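PDB 3HE0: transcriptional regulator, TetR family from Vibrio parahaemolyticus, which probably binds operator DNA through an N-terminal helix-turn-helix domain and regulates transcription, as TetR-family proteins do. Local coordinates for residues A[153-158]-A[191-196]; A[85-90]-A[138-143]; A[96-99]-A[103-106]. All coordinates share one frame; numbering follows the deposited sequence.

Contact 1 of 3, residues A[153-158]-A[191-196]; sequences EVLSGL and DAIIKH
Leu155 reaches Ile193 with one methyl, though its CB points elsewhere. With CG anti to the carbonyl carbon (chi1 -65°) and chi2 at 176°, CD2 swings to 4.0 Å from CG2 of Ile193. The two side chains meet at a slant. The backbone of Leu155 takes part as well: its carbonyl O lies 3.5 Å from CG2 of Ile193. That oxygen also accepts a hydrogen bond from the hydroxyl of Ser159. One turn on, Leu158 points its CB at the last turn of helix 179-193. The CB is 4.3 Å from CB of Ala192 and 4.2 Å from CG2 of Ile193. Leu158 O sits 3.7 Å from CB of Ala192. Ile193 CG2 is thus the atom shared by both leucines. The contact is buried and purely apolar between side chains. Beyond Ile193 the chain leaves the helix, and His196 folds back. Its NE2 donates to Asp191 O (2.7 Å), in the carbonyl plane and on a lone pair. The second subunit lies close by: its Ala188 packs on Leu158, and its Lys148 forms a salt bridge with Asp191. This is helix-helix packing at the dimer interface of the all-helical C-terminal domain of a TetR-family regulator.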
# COMPACT_ATOMS: atom_id res chain seq x y z
N GLU A 153 0.68 -6.65 15.20
CA GLU A 153 0.66 -5.60 14.18
C GLU A 153 2.01 -5.45 13.47
O GLU A 153 2.05 -5.18 12.26
CB GLU A 153 0.26 -4.25 14.79
CG GLU A 153 -1.26 -4.11 15.05
CD GLU A 153 -2.10 -4.17 13.77
OE1 GLU A 153 -1.62 -3.68 12.71
OE2 GLU A 153 -3.24 -4.71 13.81
N VAL A 154 3.09 -5.65 14.23
CA VAL A 154 4.45 -5.56 13.68
C VAL A 154 4.73 -6.84 12.87
O VAL A 154 5.18 -6.79 11.74
CB VAL A 154 5.47 -5.34 14.79
CG1 VAL A 154 6.94 -5.37 14.24
CG2 VAL A 154 5.18 -4.03 15.52
N LEU A 155 4.41 -7.99 13.44
CA LEU A 155 4.59 -9.25 12.73
C LEU A 155 3.81 -9.20 11.39
O LEU A 155 4.33 -9.60 10.34
CB LEU A 155 4.13 -10.42 13.60
CG LEU A 155 4.95 -10.66 14.87
CD1 LEU A 155 4.32 -11.81 15.69
CD2 LEU A 155 6.43 -10.93 14.55
N SER A 156 2.59 -8.66 11.42
CA SER A 156 1.80 -8.58 10.19
C SER A 156 2.47 -7.64 9.18
O SER A 156 2.60 -7.99 8.01
CB SER A 156 0.37 -8.14 10.47
OG SER A 156 -0.43 -8.21 9.27
N GLY A 157 2.91 -6.48 9.66
CA GLY A 157 3.60 -5.51 8.81
C GLY A 157 4.86 -6.08 8.15
O GLY A 157 5.18 -5.70 7.06
N LEU A 158 5.55 -7.00 8.83
CA LEU A 158 6.80 -7.55 8.33
C LEU A 158 6.64 -8.69 7.33
O LEU A 158 7.60 -9.01 6.61
CB LEU A 158 7.62 -8.07 9.50
CG LEU A 158 8.24 -7.02 10.42
CD1 LEU A 158 8.49 -7.72 11.77
CD2 LEU A 158 9.48 -6.32 9.80
N ASP A 191 11.23 -15.76 7.26
CA ASP A 191 12.46 -15.37 7.94
C ASP A 191 12.30 -14.08 8.74
O ASP A 191 12.94 -13.91 9.79
CB ASP A 191 13.60 -15.17 6.96
CG ASP A 191 14.24 -16.47 6.50
OD1 ASP A 191 13.99 -17.49 7.18
OD2 ASP A 191 14.99 -16.46 5.47
N ALA A 192 11.49 -13.16 8.23
CA ALA A 192 11.29 -11.88 8.90
C ALA A 192 10.65 -12.10 10.28
O ALA A 192 10.99 -11.45 11.21
CB ALA A 192 10.43 -10.92 8.05
N ILE A 193 9.75 -13.07 10.39
CA ILE A 193 8.96 -13.22 11.61
C ILE A 193 9.45 -14.32 12.56
O ILE A 193 9.11 -14.30 13.75
CB ILE A 193 7.44 -13.34 11.33
CG1 ILE A 193 7.15 -14.57 10.48
CG2 ILE A 193 6.92 -12.00 10.70
CD1 ILE A 193 5.61 -14.88 10.31
N ILE A 194 10.27 -15.24 12.07
CA ILE A 194 10.80 -16.28 12.96
C ILE A 194 12.08 -15.79 13.67
O ILE A 194 12.77 -14.84 13.21
CB ILE A 194 11.02 -17.64 12.25
CG1 ILE A 194 12.14 -17.57 11.21
CG2 ILE A 194 9.72 -18.15 11.64
CD1 ILE A 194 12.71 -18.98 10.85
N LYS A 195 12.34 -16.38 14.83
CA LYS A 195 13.58 -16.21 15.58
C LYS A 195 14.71 -16.93 14.86
O LYS A 195 14.47 -17.95 14.22
CB LYS A 195 13.42 -16.76 17.00
CG LYS A 195 12.55 -15.87 17.86
CD LYS A 195 12.17 -16.52 19.20
CE LYS A 195 13.19 -16.23 20.28
NZ LYS A 195 12.78 -16.76 21.62
N HIS A 196 15.93 -16.40 14.91
CA HIS A 196 17.05 -17.01 14.19
C HIS A 196 18.22 -17.32 15.13
O HIS A 196 19.07 -18.16 14.77
CB HIS A 196 17.55 -16.13 13.04
CG HIS A 196 16.59 -16.04 11.89
ND1 HIS A 196 16.54 -17.00 10.90
CD2 HIS A 196 15.65 -15.12 11.59
CE1 HIS A 196 15.60 -16.66 10.02
NE2 HIS A 196 15.05 -15.52 10.42
OXT HIS A 196 18.32 -16.74 16.25

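Contact 2 of 3, residues A[85-90]-A[138-143]; sequences KERYRT and FNQGKE. Unlike the reference sequence in segment 85-90: Arg87 (reference Cys).
Arg87 and Gln140 meet side chain to side chain between two helices of the all-helical TetR-family C-terminal domain. Helix 84-97 supplies the arginine and helix 132-143 the glutamine. Arg87 differs from the reference sequence, which has cysteine here. The guanidinium turns its edge to Gln140, and OE1 lies near its plane. Both terminal nitrogens reach that one oxygen, NH1 at 2.9 Å and NH2 at 3.2 Å from Gln140 OE1. Both hydrogen bonds are bent and weak. The bend at chi3 (-98°) turns the guanidinium out of the line of its chain, while NE bonds to Met82 O. Gln140 is extended beyond CG, and its amide plane is tilted 43° from the guanidinium. Its NE2 donates to Glu144 OE2, which probably helps keep OE1 turned to the arginine.

The tight packing lies on the inner faces of these helices. Tyr88 and Phe138 do not touch each other there, but both pack on Ile193. The polar pair is held more loosely: Arg87 is buried, Gln140 partly exposed. Within helix 84-97, Glu86 O accepts from Thr90 N and, at 2.8 Å, from Thr90 OG1, which arrive from opposite faces of its carbonyl plane.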
# COMPACT_ATOMS: atom_id res chain seq x y z
N LYS A 85 3.44 -23.15 9.81
CA LYS A 85 3.98 -22.69 8.53
C LYS A 85 3.01 -22.88 7.37
O LYS A 85 3.04 -22.12 6.41
CB LYS A 85 5.32 -23.34 8.22
CG LYS A 85 6.10 -22.66 7.08
CD LYS A 85 7.57 -23.05 7.13
CE LYS A 85 8.38 -22.59 5.95
NZ LYS A 85 9.81 -22.87 6.23
N GLU A 86 2.14 -23.87 7.47
CA GLU A 86 1.19 -24.15 6.42
C GLU A 86 0.04 -23.19 6.50
O GLU A 86 -0.47 -22.75 5.47
CB GLU A 86 0.68 -25.60 6.53
CG GLU A 86 -0.35 -25.97 5.46
CD GLU A 86 0.06 -25.51 4.04
OE1 GLU A 86 1.26 -25.64 3.64
OE2 GLU A 86 -0.83 -24.98 3.32
N ARG A 87 -0.40 -22.89 7.72
CA ARG A 87 -1.38 -21.81 7.87
C ARG A 87 -0.79 -20.50 7.31
O ARG A 87 -1.47 -19.77 6.61
CB ARG A 87 -1.77 -21.62 9.33
CG ARG A 87 -2.60 -22.75 9.89
CD ARG A 87 -3.07 -22.43 11.28
NE ARG A 87 -2.21 -23.05 12.27
CZ ARG A 87 -2.05 -22.62 13.52
NH1 ARG A 87 -1.24 -23.28 14.32
NH2 ARG A 87 -2.67 -21.54 13.98
N TYR A 88 0.47 -20.23 7.61
CA TYR A 88 1.12 -19.03 7.11
C TYR A 88 1.11 -19.02 5.57
O TYR A 88 0.68 -18.04 4.96
CB TYR A 88 2.54 -18.91 7.65
CG TYR A 88 3.28 -17.71 7.11
CD1 TYR A 88 3.13 -16.46 7.68
CD2 TYR A 88 4.11 -17.82 6.01
CE1 TYR A 88 3.80 -15.35 7.15
CE2 TYR A 88 4.80 -16.71 5.49
CZ TYR A 88 4.62 -15.48 6.07
OH TYR A 88 5.28 -14.39 5.56
N ARG A 89 1.52 -20.13 4.97
CA ARG A 89 1.60 -20.22 3.51
C ARG A 89 0.24 -20.04 2.88
O ARG A 89 0.12 -19.40 1.83
CB ARG A 89 2.21 -21.56 3.07
CG ARG A 89 2.39 -21.72 1.54
CD ARG A 89 3.03 -23.06 1.11
NE ARG A 89 4.46 -23.04 1.37
CZ ARG A 89 5.05 -23.55 2.45
NH1 ARG A 89 6.37 -23.46 2.58
NH2 ARG A 89 4.34 -24.16 3.41
N THR A 90 -0.79 -20.63 3.48
CA THR A 90 -2.12 -20.54 2.90
C THR A 90 -2.57 -19.08 2.82
O THR A 90 -2.97 -18.60 1.76
CB THR A 90 -3.16 -21.38 3.71
OG1 THR A 90 -2.71 -22.73 3.81
CG2 THR A 90 -4.52 -21.38 3.05
N PHE A 138 -0.12 -15.88 14.93
CA PHE A 138 1.02 -15.14 15.51
C PHE A 138 1.12 -15.43 17.03
O PHE A 138 2.22 -15.65 17.57
CB PHE A 138 0.89 -13.64 15.25
CG PHE A 138 1.12 -13.22 13.81
CD1 PHE A 138 2.18 -13.73 13.06
CD2 PHE A 138 0.29 -12.29 13.21
CE1 PHE A 138 2.37 -13.34 11.73
CE2 PHE A 138 0.50 -11.87 11.88
CZ PHE A 138 1.54 -12.40 11.15
N ASN A 139 -0.02 -15.49 17.73
CA ASN A 139 -0.01 -15.80 19.16
C ASN A 139 0.53 -17.18 19.41
O ASN A 139 1.38 -17.37 20.28
CB ASN A 139 -1.39 -15.68 19.80
CG ASN A 139 -1.87 -14.25 19.86
OD1 ASN A 139 -1.07 -13.30 19.87
ND2 ASN A 139 -3.18 -14.08 19.90
N GLN A 140 0.09 -18.14 18.61
CA GLN A 140 0.52 -19.50 18.79
C GLN A 140 2.00 -19.65 18.51
O GLN A 140 2.75 -20.27 19.28
CB GLN A 140 -0.29 -20.43 17.90
CG GLN A 140 -0.02 -21.86 18.19
CD GLN A 140 -0.95 -22.79 17.46
OE1 GLN A 140 -2.02 -22.38 16.98
NE2 GLN A 140 -0.55 -24.05 17.36
N GLY A 141 2.43 -19.03 17.42
CA GLY A 141 3.83 -18.99 17.08
C GLY A 141 4.70 -18.42 18.16
O GLY A 141 5.78 -18.94 18.41
N LYS A 142 4.26 -17.33 18.78
CA LYS A 142 5.03 -16.70 19.86
C LYS A 142 5.02 -17.60 21.07
O LYS A 142 6.05 -17.80 21.70
CB LYS A 142 4.51 -15.29 20.21
CG LYS A 142 4.90 -14.20 19.20
CD LYS A 142 4.43 -12.81 19.62
CE LYS A 142 2.96 -12.56 19.34
NZ LYS A 142 2.55 -11.17 19.71
N GLU A 143 3.86 -18.18 21.39
CA GLU A 143 3.74 -19.07 22.53
C GLU A 143 4.70 -20.24 22.36
O GLU A 143 5.33 -20.69 23.32
CB GLU A 143 2.29 -19.54 22.70
CG GLU A 143 1.36 -18.37 23.16
CD GLU A 143 -0.15 -18.57 22.91
OE1 GLU A 143 -0.57 -19.70 22.58
OE2 GLU A 143 -0.91 -17.58 23.06

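Contact 3 of 3, residues A[96-99]-A[103-106]; sequences WNLA and LNAI
Asn104 lays its amide against the backbone of Leu98 and Ala99, near the end of helix 84-97. Its CG is anti to the carbonyl carbon (chi1 -85°), which carries the side chain back across the turn. CB is the first atom to meet the other segment, 4.1 Å from Leu98 O. CG comes nearer, 3.6 Å from Leu98 O. Beyond it the amide divides. OD1 turns to the leucine side chain and lies 3.7 Å from Leu98 CB. ND2 reaches past the carbonyl to the next residue and lies 3.5 Å from CA of Ala99. ND2 is also 3.7 Å from Leu98 O, too far for a hydrogen bond. The amide therefore touches the turn by van der Waals contact alone. Ser101, in the connection, supplies hydrogen bonds instead. Its OG bonds to Leu98 O and to Asn104 N, so one hydroxyl ties Leu98 to Asn104.

A second contact is apolar. Leu98 CD2 meets Leu103 CD1 at 4.1 Å, and the two side chains lie askew to each other. Both leucines also touch helix 55-74: Leu98 packs on Ala73, and Leu103 on Arg69 and Ile70. This is a short helix-to-helix connection in the C-terminal region of a TetR-family fold. It joins helix 84-97 to the short helix 102-107, which packs beside helix 13-27 of the probable DNA-binding domain.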
# COMPACT_ATOMS: atom_id res chain seq x y z
N TRP A 96 -1.86 -13.11 -2.03
CA TRP A 96 -1.30 -12.95 -3.36
C TRP A 96 -2.41 -12.97 -4.41
O TRP A 96 -2.41 -12.19 -5.35
CB TRP A 96 -0.31 -14.08 -3.63
CG TRP A 96 0.35 -14.06 -4.94
CD1 TRP A 96 -0.01 -14.74 -6.03
CD2 TRP A 96 1.53 -13.34 -5.28
NE1 TRP A 96 0.86 -14.49 -7.07
CE2 TRP A 96 1.82 -13.63 -6.62
CE3 TRP A 96 2.37 -12.50 -4.57
CZ2 TRP A 96 2.90 -13.08 -7.28
CZ3 TRP A 96 3.45 -11.95 -5.23
CH2 TRP A 96 3.71 -12.25 -6.57
N ASN A 97 -3.33 -13.90 -4.23
CA ASN A 97 -4.44 -14.04 -5.15
C ASN A 97 -5.53 -12.99 -5.04
O ASN A 97 -6.37 -12.93 -5.88
CB ASN A 97 -5.02 -15.46 -5.08
CG ASN A 97 -4.05 -16.49 -5.63
OD1 ASN A 97 -3.72 -17.47 -4.97
ND2 ASN A 97 -3.54 -16.22 -6.82
N LEU A 98 -5.50 -12.14 -4.03
CA LEU A 98 -6.43 -11.01 -4.01
C LEU A 98 -5.98 -9.89 -4.95
O LEU A 98 -6.79 -8.99 -5.23
CB LEU A 98 -6.55 -10.43 -2.61
CG LEU A 98 -7.56 -11.17 -1.75
CD1 LEU A 98 -7.44 -10.71 -0.32
CD2 LEU A 98 -8.95 -10.90 -2.27
N ALA A 99 -4.72 -9.90 -5.38
CA ALA A 99 -4.20 -8.76 -6.12
C ALA A 99 -4.99 -8.61 -7.42
O ALA A 99 -5.29 -9.60 -8.08
CB ALA A 99 -2.71 -8.94 -6.43
N LEU A 103 -11.64 -5.67 -4.02
CA LEU A 103 -11.38 -5.52 -2.59
C LEU A 103 -10.09 -4.72 -2.41
O LEU A 103 -10.04 -3.72 -1.70
CB LEU A 103 -11.27 -6.88 -1.89
CG LEU A 103 -12.58 -7.68 -1.81
CD1 LEU A 103 -12.35 -9.01 -1.10
CD2 LEU A 103 -13.69 -6.88 -1.12
N ASN A 104 -9.05 -5.14 -3.11
CA ASN A 104 -7.80 -4.40 -3.08
C ASN A 104 -8.01 -2.98 -3.58
O ASN A 104 -7.53 -2.01 -2.97
CB ASN A 104 -6.74 -5.10 -3.91
CG ASN A 104 -6.01 -6.15 -3.14
OD1 ASN A 104 -6.54 -6.73 -2.19
ND2 ASN A 104 -4.77 -6.41 -3.54
N ALA A 105 -8.72 -2.86 -4.71
CA ALA A 105 -8.92 -1.57 -5.34
C ALA A 105 -9.55 -0.55 -4.35
O ALA A 105 -9.07 0.59 -4.19
CB ALA A 105 -9.78 -1.74 -6.60
N ILE A 106 -10.58 -1.00 -3.65
CA ILE A 106 -11.35 -0.14 -2.76
C ILE A 106 -10.56 0.24 -1.51
O ILE A 106 -10.56 1.41 -1.10
CB ILE A 106 -12.66 -0.84 -2.33
CG1 ILE A 106 -13.57 -1.01 -3.54
CG2 ILE A 106 -13.38 -0.03 -1.25
CD1 ILE A 106 -14.57 -2.13 -3.37

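Contacts 1 and 2 adjoin, with centres about 11 Å apart. Ile193 CD1 lies 3.7 Å from Tyr88 CE1 and forms the joint between them. Their four helices thus share one apolar core. The touching residues of contact 1 are all buried and apolar, and the second subunit reaches this contact. Contact 2 adds a weak polar pair at the partly exposed border of that core, and no other chain touches it. Contact 3 stands apart, about 22 Å from each by centres. It shares helix 84-97 with contact 2 but uses its other end. Partly buried, it mixes a leucine pair with amide-to-backbone packing beside the N-terminal helices.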